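Local atomic coordinates of single-strand DNA-binding protein (Agrobacterium tumefaciens, PDB entry 3BTP), a protein that binds single-stranded DNA without regard to sequence and mediates nuclear uptake of the transferred T-DNA strand during plant transformation. Residues E116-R121 with D262-T267; G157-P162 with D302-L307. One frame throughout, in Å; residues are numbered along the deposited sequence.

Contact 1: residues E116-R121 with D262-T267; sequences EYILVR and DILIKT
Ile118 sends its terminal methyl across to meet Leu264 end to end, CD1 of Ile118 lying 4.1 Å from CD1 of Leu264. The same isoleucine methyl touches the aliphatic part of Lys266, with Ile118 CD1 4.2 Å from Lys266 CD, so that one methyl group serves both partners. The lysine chain passes it at a slant rather than head on. These are loose van der Waals contacts between two strands that are not neighbours in a sheet: the closest alpha carbons, those of Ile118 and Lys266, are 9.8 Å apart, and the segments meet through side chains only.

In Ile118 the longer branch, CG1, stands opposite the carbonyl carbon and beside the backbone N (chi1 -57°), and an extended second torsion of 169° carries CD1 outward to the facing strand. Leu264 and Lys266, two residues apart on strand 263-266, turn the same face toward Ile118, as alternate residues of a strand do. The lysine is extended through its first two torsions and then bends at chi3 and chi4, which takes NZ away from the apolar contact to a salt bridge with Asp115. Around the three, Leu151 of strand 149-153 packs on Leu264, and Thr132 of strand 127-132 touches both Ile118 and Lys266. The other face of strand 263-266 lies against helix 288-299, where Ile263 and Ile265 meet Phe291.

All three touching residues are buried, yet the two segments hide just 110 Å² from each other. Dispersion and the exclusion of water are what this contact has to offer: it has no directional bond between the segments, and the buried lysine joins through its CD methylene while its charge is answered by Asp115.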
ATOM      1  N   GLU A 116     -14.008 -12.007  -7.160  1.00 26.33           N
ATOM      2  CA  GLU A 116     -13.300 -12.194  -5.880  1.00 24.95           C
ATOM      3  C   GLU A 116     -12.114 -13.203  -5.994  1.00 24.03           C
ATOM      4  O   GLU A 116     -11.260 -13.283  -5.094  1.00 20.56           O
ATOM      5  CB  GLU A 116     -14.322 -12.615  -4.792  1.00 24.81           C
ATOM      6  CG  GLU A 116     -14.984 -14.024  -4.988  1.00 25.85           C
ATOM      7  CD  GLU A 116     -15.849 -14.511  -3.725  1.00 29.02           C
ATOM      8  OE1 GLU A 116     -15.806 -13.924  -2.594  1.00 29.54           O
ATOM      9  OE2 GLU A 116     -16.578 -15.514  -3.878  1.00 32.94           O
ATOM     10  N   TYR A 117     -12.123 -14.018  -7.081  1.00 23.57           N
ATOM     11  CA  TYR A 117     -10.936 -14.749  -7.492  1.00 23.47           C
ATOM     12  C   TYR A 117     -10.810 -14.860  -9.009  1.00 22.63           C
ATOM     13  O   TYR A 117     -11.801 -14.698  -9.767  1.00 22.08           O
ATOM     14  CB  TYR A 117     -10.697 -16.097  -6.717  1.00 24.17           C
ATOM     15  CG  TYR A 117     -11.658 -17.223  -7.109  1.00 26.70           C
ATOM     16  CD1 TYR A 117     -11.407 -18.023  -8.244  1.00 22.68           C
ATOM     17  CD2 TYR A 117     -12.849 -17.439  -6.371  1.00 25.06           C
ATOM     18  CE1 TYR A 117     -12.287 -19.032  -8.637  1.00 27.60           C
ATOM     19  CE2 TYR A 117     -13.715 -18.463  -6.719  1.00 26.76           C
ATOM     20  CZ  TYR A 117     -13.439 -19.245  -7.863  1.00 29.24           C
ATOM     21  OH  TYR A 117     -14.316 -20.223  -8.224  1.00 31.57           O
ATOM     22  N   ILE A 118      -9.562 -15.076  -9.421  1.00 21.33           N
ATOM     23  CA  ILE A 118      -9.190 -15.376 -10.771  1.00 21.14           C
ATOM     24  C   ILE A 118      -8.367 -16.694 -10.744  1.00 23.30           C
ATOM     25  O   ILE A 118      -7.485 -16.862  -9.899  1.00 23.62           O
ATOM     26  CB  ILE A 118      -8.341 -14.236 -11.378  1.00 21.30           C
ATOM     27  CG1 ILE A 118      -9.083 -12.872 -11.336  1.00 21.92           C
ATOM     28  CG2 ILE A 118      -7.884 -14.582 -12.788  1.00 22.89           C
ATOM     29  CD1 ILE A 118      -8.216 -11.697 -11.657  1.00 14.84           C
ATOM     30  N   LEU A 119      -8.651 -17.610 -11.674  1.00 24.14           N
ATOM     31  CA  LEU A 119      -7.873 -18.849 -11.823  1.00 24.79           C
ATOM     32  C   LEU A 119      -6.898 -18.689 -12.952  1.00 23.67           C
ATOM     33  O   LEU A 119      -7.308 -18.408 -14.090  1.00 22.84           O
ATOM     34  CB  LEU A 119      -8.801 -20.070 -12.124  1.00 25.68           C
ATOM     35  CG  LEU A 119      -9.631 -20.536 -10.903  1.00 27.72           C
ATOM     36  CD1 LEU A 119     -10.285 -21.885 -11.248  1.00 29.70           C
ATOM     37  CD2 LEU A 119      -8.797 -20.680  -9.548  1.00 19.93           C
ATOM     38  N   VAL A 120      -5.605 -18.811 -12.651  1.00 23.63           N
ATOM     39  CA  VAL A 120      -4.603 -18.646 -13.714  1.00 24.57           C
ATOM     40  C   VAL A 120      -4.010 -19.994 -14.094  1.00 25.99           C
ATOM     41  O   VAL A 120      -3.739 -20.824 -13.236  1.00 25.48           O
ATOM     42  CB  VAL A 120      -3.450 -17.655 -13.350  1.00 25.85           C
ATOM     43  CG1 VAL A 120      -2.579 -17.353 -14.608  1.00 21.85           C
ATOM     44  CG2 VAL A 120      -4.015 -16.352 -12.726  1.00 22.00           C
ATOM     45  N   ARG A 121      -3.783 -20.180 -15.390  1.00 28.18           N
ATOM     46  CA  ARG A 121      -3.141 -21.403 -15.892  1.00 30.64           C
ATOM     47  C   ARG A 121      -2.036 -21.113 -16.878  1.00 31.20           C
ATOM     48  O   ARG A 121      -2.049 -20.083 -17.556  1.00 32.22           O
ATOM     49  CB  ARG A 121      -4.182 -22.366 -16.495  1.00 29.24           C
ATOM     50  CG  ARG A 121      -4.831 -21.823 -17.722  1.00 30.66           C
ATOM     51  CD  ARG A 121      -6.266 -22.399 -17.925  1.00 30.03           C
ATOM     52  NE  ARG A 121      -6.832 -21.857 -19.175  1.00 34.45           N
ATOM     53  CZ  ARG A 121      -7.728 -20.860 -19.266  1.00 36.17           C
ATOM     54  NH1 ARG A 121      -8.201 -20.237 -18.167  1.00 35.83           N
ATOM     55  NH2 ARG A 121      -8.124 -20.447 -20.461  1.00 32.54           N
ATOM     56  N   ASP A 262       3.943  -9.522 -15.786  1.00 23.32           N
ATOM     57  CA  ASP A 262       4.106  -8.251 -15.178  1.00 21.61           C
ATOM     58  C   ASP A 262       2.707  -7.598 -14.973  1.00 22.09           C
ATOM     59  O   ASP A 262       2.463  -6.914 -13.970  1.00 21.91           O
ATOM     60  CB  ASP A 262       4.896  -7.358 -16.161  1.00 21.34           C
ATOM     61  CG  ASP A 262       6.260  -7.969 -16.609  1.00 23.49           C
ATOM     62  OD1 ASP A 262       6.823  -8.807 -15.894  1.00 21.99           O
ATOM     63  OD2 ASP A 262       6.795  -7.601 -17.695  1.00 25.09           O
ATOM     64  N   ILE A 263       1.824  -7.766 -15.962  1.00 21.99           N
ATOM     65  CA  ILE A 263       0.645  -6.913 -16.133  1.00 21.45           C
ATOM     66  C   ILE A 263      -0.527  -7.845 -16.247  1.00 22.14           C
ATOM     67  O   ILE A 263      -0.495  -8.795 -16.989  1.00 22.47           O
ATOM     68  CB  ILE A 263       0.741  -6.005 -17.361  1.00 21.01           C
ATOM     69  CG1 ILE A 263       1.874  -4.957 -17.222  1.00 20.80           C
ATOM     70  CG2 ILE A 263      -0.556  -5.327 -17.626  1.00 20.36           C
ATOM     71  CD1 ILE A 263       2.312  -4.323 -18.531  1.00 20.47           C
ATOM     72  N   LEU A 264      -1.563  -7.569 -15.473  1.00 22.95           N
ATOM     73  CA  LEU A 264      -2.894  -8.201 -15.623  1.00 22.20           C
ATOM     74  C   LEU A 264      -3.959  -7.136 -15.928  1.00 22.73           C
ATOM     75  O   LEU A 264      -4.171  -6.230 -15.148  1.00 22.87           O
ATOM     76  CB  LEU A 264      -3.246  -8.959 -14.311  1.00 20.55           C
ATOM     77  CG  LEU A 264      -4.485  -9.905 -14.196  1.00 21.67           C
ATOM     78  CD1 LEU A 264      -4.411 -10.645 -12.846  1.00 20.45           C
ATOM     79  CD2 LEU A 264      -5.792  -9.162 -14.261  1.00 13.22           C
ATOM     80  N   ILE A 265      -4.684  -7.283 -17.034  1.00 24.64           N
ATOM     81  CA  ILE A 265      -5.755  -6.372 -17.399  1.00 25.18           C
ATOM     82  C   ILE A 265      -7.048  -7.132 -17.150  1.00 26.08           C
ATOM     83  O   ILE A 265      -7.210  -8.248 -17.582  1.00 26.70           O
ATOM     84  CB  ILE A 265      -5.705  -6.049 -18.941  1.00 26.78           C
ATOM     85  CG1 ILE A 265      -4.274  -5.671 -19.420  1.00 27.47           C
ATOM     86  CG2 ILE A 265      -6.885  -5.068 -19.424  1.00 24.35           C
ATOM     87  CD1 ILE A 265      -3.777  -4.374 -18.938  1.00 22.65           C
ATOM     88  N   LYS A 266      -7.997  -6.534 -16.466  1.00 26.78           N
ATOM     89  CA  LYS A 266      -9.259  -7.206 -16.257  1.00 26.36           C
ATOM     90  C   LYS A 266     -10.342  -6.286 -16.826  1.00 28.02           C
ATOM     91  O   LYS A 266     -10.621  -5.245 -16.228  1.00 28.80           O
ATOM     92  CB  LYS A 266      -9.511  -7.445 -14.783  1.00 26.04           C
ATOM     93  CG  LYS A 266     -10.839  -8.221 -14.531  1.00 25.53           C
ATOM     94  CD  LYS A 266     -10.906  -8.889 -13.119  1.00 23.77           C
ATOM     95  CE  LYS A 266     -11.229  -7.927 -12.071  1.00 24.40           C
ATOM     96  NZ  LYS A 266     -12.436  -6.990 -12.235  1.00 22.13           N
ATOM     97  N   THR A 267     -10.952  -6.672 -17.956  1.00 28.20           N
ATOM     98  CA  THR A 267     -11.899  -5.783 -18.665  1.00 28.19           C
ATOM     99  C   THR A 267     -13.219  -5.672 -17.884  1.00 29.15           C
ATOM    100  O   THR A 267     -13.472  -6.474 -16.975  1.00 28.65           O
ATOM    101  CB  THR A 267     -12.237  -6.346 -20.113  1.00 28.39           C
ATOM    102  OG1 THR A 267     -13.228  -7.381 -20.005  1.00 29.58           O
ATOM    103  CG2 THR A 267     -11.023  -6.887 -20.861  1.00 23.69           C
TER

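Contact 2: residues G157-P162 with D302-L307; sequences GNYYPP and DTEIKL
Lys306 turns near its root and then runs straight: CG lies beside the backbone N, the chain bends at chi2 (-58°), and the last two torsions, both extended, deliver NZ to the backbone of Gly157. Tyr159 has its CG beside its own backbone N (chi1 -81°), which brings the rim of its ring up to that same lysine.

The ammonium group donates to Gly157 O at 2.7 Å from NZ of Lys306. It lies in the plane of the carbonyl, on a lone pair, with a C=O...N angle of 143°. Behind it the methylene CE of Lys306 comes within 3.4 Å of Gly157 O, and it also lies 3.9 Å from CE2 of Tyr159. The lysine thus runs past the edge of the tyrosine ring, close to the ring plane, so the contact is not a cation-pi stack.

Lys306 also pairs with Glu304, its next-but-one neighbour on the strand, NZ of Lys306 being 2.6 Å from OE1 of Glu304 in a salt bridge that meets the carboxylate from above its plane. That OE1 comes up to the same edge of the Tyr159 ring. Asp316 is a further salt-bridge partner of the lysine, and Arg153 pairs with the same OE1 of Glu304. Such surroundings would be expected to keep the buried ammonium charged. The tyrosine hydroxyl is bonded to Asp115 O and Arg153. Gly157 presents its carbonyl from a left-handed backbone conformation, with positive phi.

What results is a largely buried polar network at the seam of two antiparallel sheets: a lysine from the inner strand 304-308 of one reaches the backbone just ahead of 159-160, an outermost strand of the other.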
ATOM      1  N   GLY A 157      -8.857  -4.318  -4.476  1.00 22.31           N
ATOM      2  CA  GLY A 157      -8.702  -4.806  -5.852  1.00 20.94           C
ATOM      3  C   GLY A 157      -7.285  -5.235  -6.238  1.00 20.07           C
ATOM      4  O   GLY A 157      -7.005  -5.429  -7.402  1.00 19.37           O
ATOM      5  N   ASN A 158      -6.393  -5.344  -5.246  1.00 20.24           N
ATOM      6  CA  ASN A 158      -5.124  -6.109  -5.368  1.00 20.15           C
ATOM      7  C   ASN A 158      -5.482  -7.579  -5.368  1.00 19.74           C
ATOM      8  O   ASN A 158      -6.496  -7.967  -4.757  1.00 21.11           O
ATOM      9  CB  ASN A 158      -4.187  -5.865  -4.202  1.00 16.58           C
ATOM     10  CG  ASN A 158      -3.926  -4.384  -3.946  1.00 18.59           C
ATOM     11  OD1 ASN A 158      -3.766  -3.569  -4.856  1.00 12.53           O
ATOM     12  ND2 ASN A 158      -3.895  -4.035  -2.677  1.00 19.32           N
ATOM     13  N   TYR A 159      -4.676  -8.375  -6.055  1.00 17.67           N
ATOM     14  CA  TYR A 159      -4.884  -9.817  -6.147  1.00 16.11           C
ATOM     15  C   TYR A 159      -3.663 -10.569  -5.574  1.00 17.49           C
ATOM     16  O   TYR A 159      -2.497 -10.383  -6.003  1.00 17.22           O
ATOM     17  CB  TYR A 159      -5.232 -10.243  -7.624  1.00 15.31           C
ATOM     18  CG  TYR A 159      -6.709 -10.020  -8.014  1.00 14.62           C
ATOM     19  CD1 TYR A 159      -7.653 -10.987  -7.815  1.00 13.62           C
ATOM     20  CD2 TYR A 159      -7.144  -8.816  -8.515  1.00 16.62           C
ATOM     21  CE1 TYR A 159      -9.008 -10.793  -8.161  1.00 14.52           C
ATOM     22  CE2 TYR A 159      -8.509  -8.578  -8.843  1.00 17.78           C
ATOM     23  CZ  TYR A 159      -9.428  -9.582  -8.672  1.00 17.19           C
ATOM     24  OH  TYR A 159     -10.766  -9.376  -8.963  1.00 16.85           O
ATOM     25  N   TYR A 160      -3.947 -11.433  -4.619  1.00 18.21           N
ATOM     26  CA  TYR A 160      -2.923 -12.196  -3.874  1.00 19.13           C
ATOM     27  C   TYR A 160      -2.987 -13.637  -4.263  1.00 19.59           C
ATOM     28  O   TYR A 160      -4.071 -14.213  -4.291  1.00 18.69           O
ATOM     29  CB  TYR A 160      -3.188 -12.168  -2.362  1.00 17.82           C
ATOM     30  CG  TYR A 160      -2.830 -10.876  -1.660  1.00 20.97           C
ATOM     31  CD1 TYR A 160      -1.675 -10.797  -0.880  1.00 20.86           C
ATOM     32  CD2 TYR A 160      -3.628  -9.725  -1.791  1.00 21.82           C
ATOM     33  CE1 TYR A 160      -1.347  -9.643  -0.223  1.00 22.04           C
ATOM     34  CE2 TYR A 160      -3.283  -8.537  -1.166  1.00 22.85           C
ATOM     35  CZ  TYR A 160      -2.136  -8.505  -0.369  1.00 22.76           C
ATOM     36  OH  TYR A 160      -1.781  -7.367   0.335  1.00 17.55           O
ATOM     37  N   PRO A 161      -1.797 -14.233  -4.515  1.00 21.43           N
ATOM     38  CA  PRO A 161      -1.694 -15.682  -4.723  1.00 20.85           C
ATOM     39  C   PRO A 161      -1.672 -16.298  -3.351  1.00 20.80           C
ATOM     40  O   PRO A 161      -1.515 -15.567  -2.381  1.00 23.11           O
ATOM     41  CB  PRO A 161      -0.350 -15.846  -5.487  1.00 19.88           C
ATOM     42  CG  PRO A 161       0.521 -14.662  -4.988  1.00 21.66           C
ATOM     43  CD  PRO A 161      -0.475 -13.534  -4.577  1.00 20.21           C
ATOM     44  N   PRO A 162      -1.844 -17.636  -3.247  1.00 20.63           N
ATOM     45  CA  PRO A 162      -2.250 -18.306  -2.024  1.00 20.18           C
ATOM     46  C   PRO A 162      -1.370 -18.158  -0.773  1.00 19.97           C
ATOM     47  O   PRO A 162      -1.946 -17.911   0.261  1.00 19.34           O
ATOM     48  CB  PRO A 162      -2.383 -19.797  -2.470  1.00 19.42           C
ATOM     49  CG  PRO A 162      -2.692 -19.674  -3.928  1.00 19.83           C
ATOM     50  CD  PRO A 162      -1.777 -18.598  -4.366  1.00 20.66           C
ATOM     51  N   ASP A 302     -13.828   1.358 -17.413  1.00 35.48           N
ATOM     52  CA  ASP A 302     -13.972   0.615 -16.152  1.00 35.84           C
ATOM     53  C   ASP A 302     -12.981  -0.548 -15.995  1.00 33.73           C
ATOM     54  O   ASP A 302     -13.098  -1.320 -15.039  1.00 34.16           O
ATOM     55  CB  ASP A 302     -15.385   0.013 -16.032  1.00 37.63           C
ATOM     56  CG  ASP A 302     -16.438   1.033 -15.550  1.00 43.27           C
ATOM     57  OD1 ASP A 302     -16.106   2.241 -15.445  1.00 49.57           O
ATOM     58  OD2 ASP A 302     -17.601   0.608 -15.269  1.00 49.45           O
ATOM     59  N   THR A 303     -12.072  -0.693 -16.956  1.00 30.76           N
ATOM     60  CA  THR A 303     -11.020  -1.706 -16.965  1.00 29.22           C
ATOM     61  C   THR A 303     -10.038  -1.552 -15.794  1.00 28.33           C
ATOM     62  O   THR A 303      -9.661  -0.472 -15.458  1.00 27.76           O
ATOM     63  CB  THR A 303     -10.249  -1.684 -18.320  1.00 28.95           C
ATOM     64  OG1 THR A 303     -11.203  -1.867 -19.362  1.00 26.72           O
ATOM     65  CG2 THR A 303      -9.274  -2.872 -18.442  1.00 26.97           C
ATOM     66  N   GLU A 304      -9.647  -2.655 -15.175  1.00 26.77           N
ATOM     67  CA  GLU A 304      -8.651  -2.616 -14.082  1.00 25.77           C
ATOM     68  C   GLU A 304      -7.281  -3.054 -14.581  1.00 24.23           C
ATOM     69  O   GLU A 304      -7.181  -3.951 -15.356  1.00 23.07           O
ATOM     70  CB  GLU A 304      -9.110  -3.516 -12.956  1.00 24.99           C
ATOM     71  CG  GLU A 304     -10.106  -2.815 -12.074  1.00 28.59           C
ATOM     72  CD  GLU A 304     -10.756  -3.731 -11.011  1.00 36.97           C
ATOM     73  OE1 GLU A 304     -10.236  -4.858 -10.680  1.00 34.14           O
ATOM     74  OE2 GLU A 304     -11.801  -3.271 -10.490  1.00 35.40           O
ATOM     75  N   ILE A 305      -6.230  -2.424 -14.115  1.00 23.89           N
ATOM     76  CA  ILE A 305      -4.890  -2.857 -14.465  1.00 22.89           C
ATOM     77  C   ILE A 305      -4.152  -3.160 -13.197  1.00 21.99           C
ATOM     78  O   ILE A 305      -4.075  -2.311 -12.343  1.00 22.71           O
ATOM     79  CB  ILE A 305      -4.059  -1.734 -15.243  1.00 24.00           C
ATOM     80  CG1 ILE A 305      -4.807  -1.242 -16.514  1.00 24.17           C
ATOM     81  CG2 ILE A 305      -2.655  -2.279 -15.611  1.00 21.89           C
ATOM     82  CD1 ILE A 305      -4.246   0.039 -17.056  1.00 22.81           C
ATOM     83  N   LYS A 306      -3.582  -4.366 -13.113  1.00 22.02           N
ATOM     84  CA  LYS A 306      -2.703  -4.818 -12.045  1.00 22.58           C
ATOM     85  C   LYS A 306      -1.286  -4.959 -12.529  1.00 23.43           C
ATOM     86  O   LYS A 306      -1.002  -5.498 -13.612  1.00 22.79           O
ATOM     87  CB  LYS A 306      -3.100  -6.214 -11.527  1.00 20.08           C
ATOM     88  CG  LYS A 306      -4.567  -6.395 -11.516  1.00 18.66           C
ATOM     89  CD  LYS A 306      -5.335  -5.347 -10.645  1.00 14.36           C
ATOM     90  CE  LYS A 306      -6.870  -5.618 -10.808  1.00 18.12           C
ATOM     91  NZ  LYS A 306      -7.738  -4.813  -9.877  1.00 17.28           N
ATOM     92  N   LEU A 307      -0.411  -4.531 -11.640  1.00 24.01           N
ATOM     93  CA  LEU A 307       1.030  -4.538 -11.869  1.00 23.86           C
ATOM     94  C   LEU A 307       1.651  -5.423 -10.759  1.00 22.03           C
ATOM     95  O   LEU A 307       1.429  -5.217  -9.558  1.00 21.96           O
ATOM     96  CB  LEU A 307       1.492  -3.103 -11.824  1.00 23.01           C
ATOM     97  CG  LEU A 307       1.475  -2.182 -13.044  1.00 27.19           C
ATOM     98  CD1 LEU A 307       0.901  -2.713 -14.306  1.00 22.41           C
ATOM     99  CD2 LEU A 307       0.859  -0.894 -12.698  1.00 28.69           C
TER

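In the fold
The two contacts lie side by side, their centres about 7 Å apart, and both join the same pair of four-stranded antiparallel sheets. One sheet supplies strands 117-124 and 159-160, the other the adjacent inner strands 263-266 and 304-308. Leu264 O and Lys306 N, 2.8 Å apart, probably form one of the backbone hydrogen bonds between those two strands. Along the chain the segments alternate, 116-121, 157-162, 262-267 and 302-307, so the earlier sheet meets the later one twice. Contact 1 is mainly apolar and contact 2 mainly polar; a backbone hydrogen bond of Tyr159 with Met314 also links strands 159-160 and 314-316. VirE2's eight-stranded barrel is built from later strands, within 349-497.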